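Local coordinates for MoaF-like domain-containing protein (Burkholderia vietnamiensis, PDB 5HAL) that is of unknown function, possibly a hydrolase, and folds as an eight-stranded calycin-type beta-barrel that may bind a small molecule, at residues F23-D28 with G92-F97. Residues are numbered along the deposited sequence; the frame is centred on the assembly and turned at random.
Sequences FEVRYD and GTSRTF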
loop_
_atom_site.group_PDB
_atom_site.type_symbol
_atom_site.label_atom_id
_atom_site.label_comp_id
_atom_site.label_asym_id
_atom_site.label_seq_id
_atom_site.Cartn_x
_atom_site.Cartn_y
_atom_site.Cartn_z
ATOM N N PHE A 23 2.617 4.923 -6.754
ATOM C CA PHE A 23 1.324 4.467 -7.246
ATOM C C PHE A 23 0.216 5.162 -6.477
ATOM O O PHE A 23 0.321 5.357 -5.265
ATOM C CB PHE A 23 1.212 2.927 -7.125
ATOM C CG PHE A 23 2.310 2.226 -7.845
ATOM C CD1 PHE A 23 2.157 1.872 -9.180
ATOM C CD2 PHE A 23 3.547 2.036 -7.229
ATOM C CE1 PHE A 23 3.199 1.283 -9.879
ATOM C CE2 PHE A 23 4.597 1.448 -7.917
ATOM C CZ PHE A 23 4.424 1.068 -9.248
ATOM N N GLU A 24 -0.840 5.545 -7.185
ATOM C CA GLU A 24 -2.045 6.044 -6.542
ATOM C C GLU A 24 -3.064 4.918 -6.404
ATOM O O GLU A 24 -3.398 4.247 -7.389
ATOM C CB GLU A 24 -2.653 7.200 -7.328
ATOM C CG GLU A 24 -3.885 7.757 -6.656
ATOM C CD GLU A 24 -4.429 8.978 -7.374
ATOM O OE1 GLU A 24 -5.041 8.812 -8.453
ATOM O OE2 GLU A 24 -4.230 10.101 -6.860
ATOM N N VAL A 25 -3.561 4.716 -5.187
ATOM C CA VAL A 25 -4.608 3.740 -4.919
ATOM C C VAL A 25 -5.876 4.498 -4.555
ATOM O O VAL A 25 -5.836 5.432 -3.746
ATOM C CB VAL A 25 -4.195 2.744 -3.817
ATOM C CG1 VAL A 25 -3.186 1.741 -4.376
ATOM C CG2 VAL A 25 -3.597 3.462 -2.587
ATOM N N ARG A 26 -6.995 4.114 -5.165
ATOM C CA ARG A 26 -8.277 4.771 -4.934
ATOM C C ARG A 26 -9.298 3.730 -4.493
ATOM O O ARG A 26 -9.555 2.762 -5.213
ATOM C CB ARG A 26 -8.765 5.504 -6.190
ATOM C CG ARG A 26 -7.723 6.406 -6.853
ATOM C CD ARG A 26 -8.351 7.309 -7.926
ATOM N NE ARG A 26 -9.148 8.369 -7.308
ATOM C CZ ARG A 26 -8.793 9.651 -7.254
ATOM N NH1 ARG A 26 -9.582 10.527 -6.644
ATOM N NH2 ARG A 26 -7.659 10.061 -7.814
ATOM N N TYR A 27 -9.880 3.937 -3.316
ATOM C CA TYR A 27 -10.904 3.065 -2.767
ATOM C C TYR A 27 -12.105 3.916 -2.383
ATOM O O TYR A 27 -12.038 5.147 -2.358
ATOM C CB TYR A 27 -10.404 2.294 -1.537
ATOM C CG TYR A 27 -8.981 1.780 -1.600
ATOM C CD1 TYR A 27 -8.686 0.536 -2.150
ATOM C CD2 TYR A 27 -7.934 2.523 -1.080
ATOM C CE1 TYR A 27 -7.380 0.059 -2.188
ATOM C CE2 TYR A 27 -6.635 2.056 -1.119
ATOM C CZ TYR A 27 -6.366 0.822 -1.676
ATOM O OH TYR A 27 -5.072 0.369 -1.718
ATOM N N ASP A 28 -13.216 3.264 -2.078
ATOM C CA ASP A 28 -14.347 4.007 -1.548
ATOM C C ASP A 28 -13.931 4.730 -0.268
ATOM O O ASP A 28 -13.547 4.100 0.722
ATOM C CB ASP A 28 -15.519 3.067 -1.290
ATOM C CG ASP A 28 -16.777 3.808 -0.918
ATOM O OD1 ASP A 28 -16.952 4.958 -1.372
ATOM O OD2 ASP A 28 -17.592 3.243 -0.165
ATOM N N GLY A 92 -4.023 -3.227 -12.573
ATOM C CA GLY A 92 -4.259 -1.967 -11.891
ATOM C C GLY A 92 -5.281 -2.050 -10.776
ATOM O O GLY A 92 -6.143 -1.167 -10.661
ATOM N N THR A 93 -5.211 -3.086 -9.946
ATOM C CA THR A 93 -6.153 -3.263 -8.854
ATOM C C THR A 93 -5.409 -3.371 -7.531
ATOM O O THR A 93 -4.265 -3.830 -7.477
ATOM C CB THR A 93 -7.019 -4.517 -9.039
ATOM O OG1 THR A 93 -6.177 -5.671 -9.019
ATOM C CG2 THR A 93 -7.774 -4.469 -10.373
ATOM N N SER A 94 -6.088 -2.970 -6.458
ATOM C CA SER A 94 -5.538 -3.065 -5.113
ATOM C C SER A 94 -6.636 -3.542 -4.170
ATOM O O SER A 94 -7.695 -2.914 -4.065
ATOM C CB SER A 94 -4.969 -1.718 -4.652
ATOM O OG SER A 94 -4.575 -1.772 -3.282
ATOM N N ARG A 95 -6.389 -4.652 -3.485
ATOM C CA ARG A 95 -7.295 -5.164 -2.467
ATOM C C ARG A 95 -6.590 -5.102 -1.120
ATOM O O ARG A 95 -5.483 -5.633 -0.968
ATOM C CB ARG A 95 -7.729 -6.591 -2.791
ATOM C CG ARG A 95 -8.740 -7.132 -1.808
ATOM C CD ARG A 95 -9.235 -8.521 -2.206
ATOM N NE ARG A 95 -9.868 -8.550 -3.523
ATOM C CZ ARG A 95 -11.096 -8.111 -3.767
ATOM N NH1 ARG A 95 -11.817 -7.591 -2.781
ATOM N NH2 ARG A 95 -11.598 -8.186 -4.992
ATOM N N THR A 96 -7.217 -4.446 -0.143
ATOM C CA THR A 96 -6.542 -4.142 1.110
ATOM C C THR A 96 -7.342 -4.625 2.308
ATOM O O THR A 96 -8.576 -4.599 2.325
ATOM C CB THR A 96 -6.266 -2.629 1.272
ATOM O OG1 THR A 96 -7.501 -1.924 1.416
ATOM C CG2 THR A 96 -5.552 -2.101 0.063
ATOM N N PHE A 97 -6.596 -5.045 3.319
ATOM C CA PHE A 97 -7.106 -5.444 4.617
ATOM C C PHE A 97 -6.335 -4.637 5.643
ATOM O O PHE A 97 -5.102 -4.666 5.652
ATOM C CB PHE A 97 -6.905 -6.946 4.837
ATOM C CG PHE A 97 -7.475 -7.796 3.726
ATOM C CD1 PHE A 97 -8.755 -8.311 3.826
ATOM C CD2 PHE A 97 -6.732 -8.064 2.578
ATOM C CE1 PHE A 97 -9.305 -9.099 2.790
ATOM C CE2 PHE A 97 -7.270 -8.841 1.546
ATOM C CZ PHE A 97 -8.565 -9.364 1.663
#
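The phenol hydroxyl of Tyr27 donates a hydrogen bond to the hydroxyl of Ser94, with OH 2.7 Å from Ser94 OG, inside the closed antiparallel beta-barrel of this calycin-clan protein. The bond joins strand 22-27 to strand 93-99, which are not neighbours in the sheet: strand 105-114 runs between them, and the axes of the two short segments pass 7.7 Å apart at 62°. Tyr27 CG is anti to its carbonyl carbon (chi1 -40°), which directs the ring toward strand 93-99 with its edge to Ser94; CE1 lies 3.5 Å from Ser94 O, near the ring plane. Thr96 approaches from the opposing strand, its OG1 over one ring face, offset toward the rim, while its CG2 presses on Tyr27 OH at 3.1 Å. Val25, two residues before Tyr27 on the same strand, adds a thin apolar contact, CG1 to Ser94 CB at 3.9 Å. His85 of strand 82-88 packs against Tyr27, Ser94 and Thr96, and a 1,2-ethanediol, probably from the crystallisation liquor, lies about 4 Å from the Tyr27 side chain and may mark a pocket. Asp87 of the same strand helps to position the serine that receives the phenol: Ser94 OG hydrogen-bonds both Tyr27 OH and Asp87 OD1.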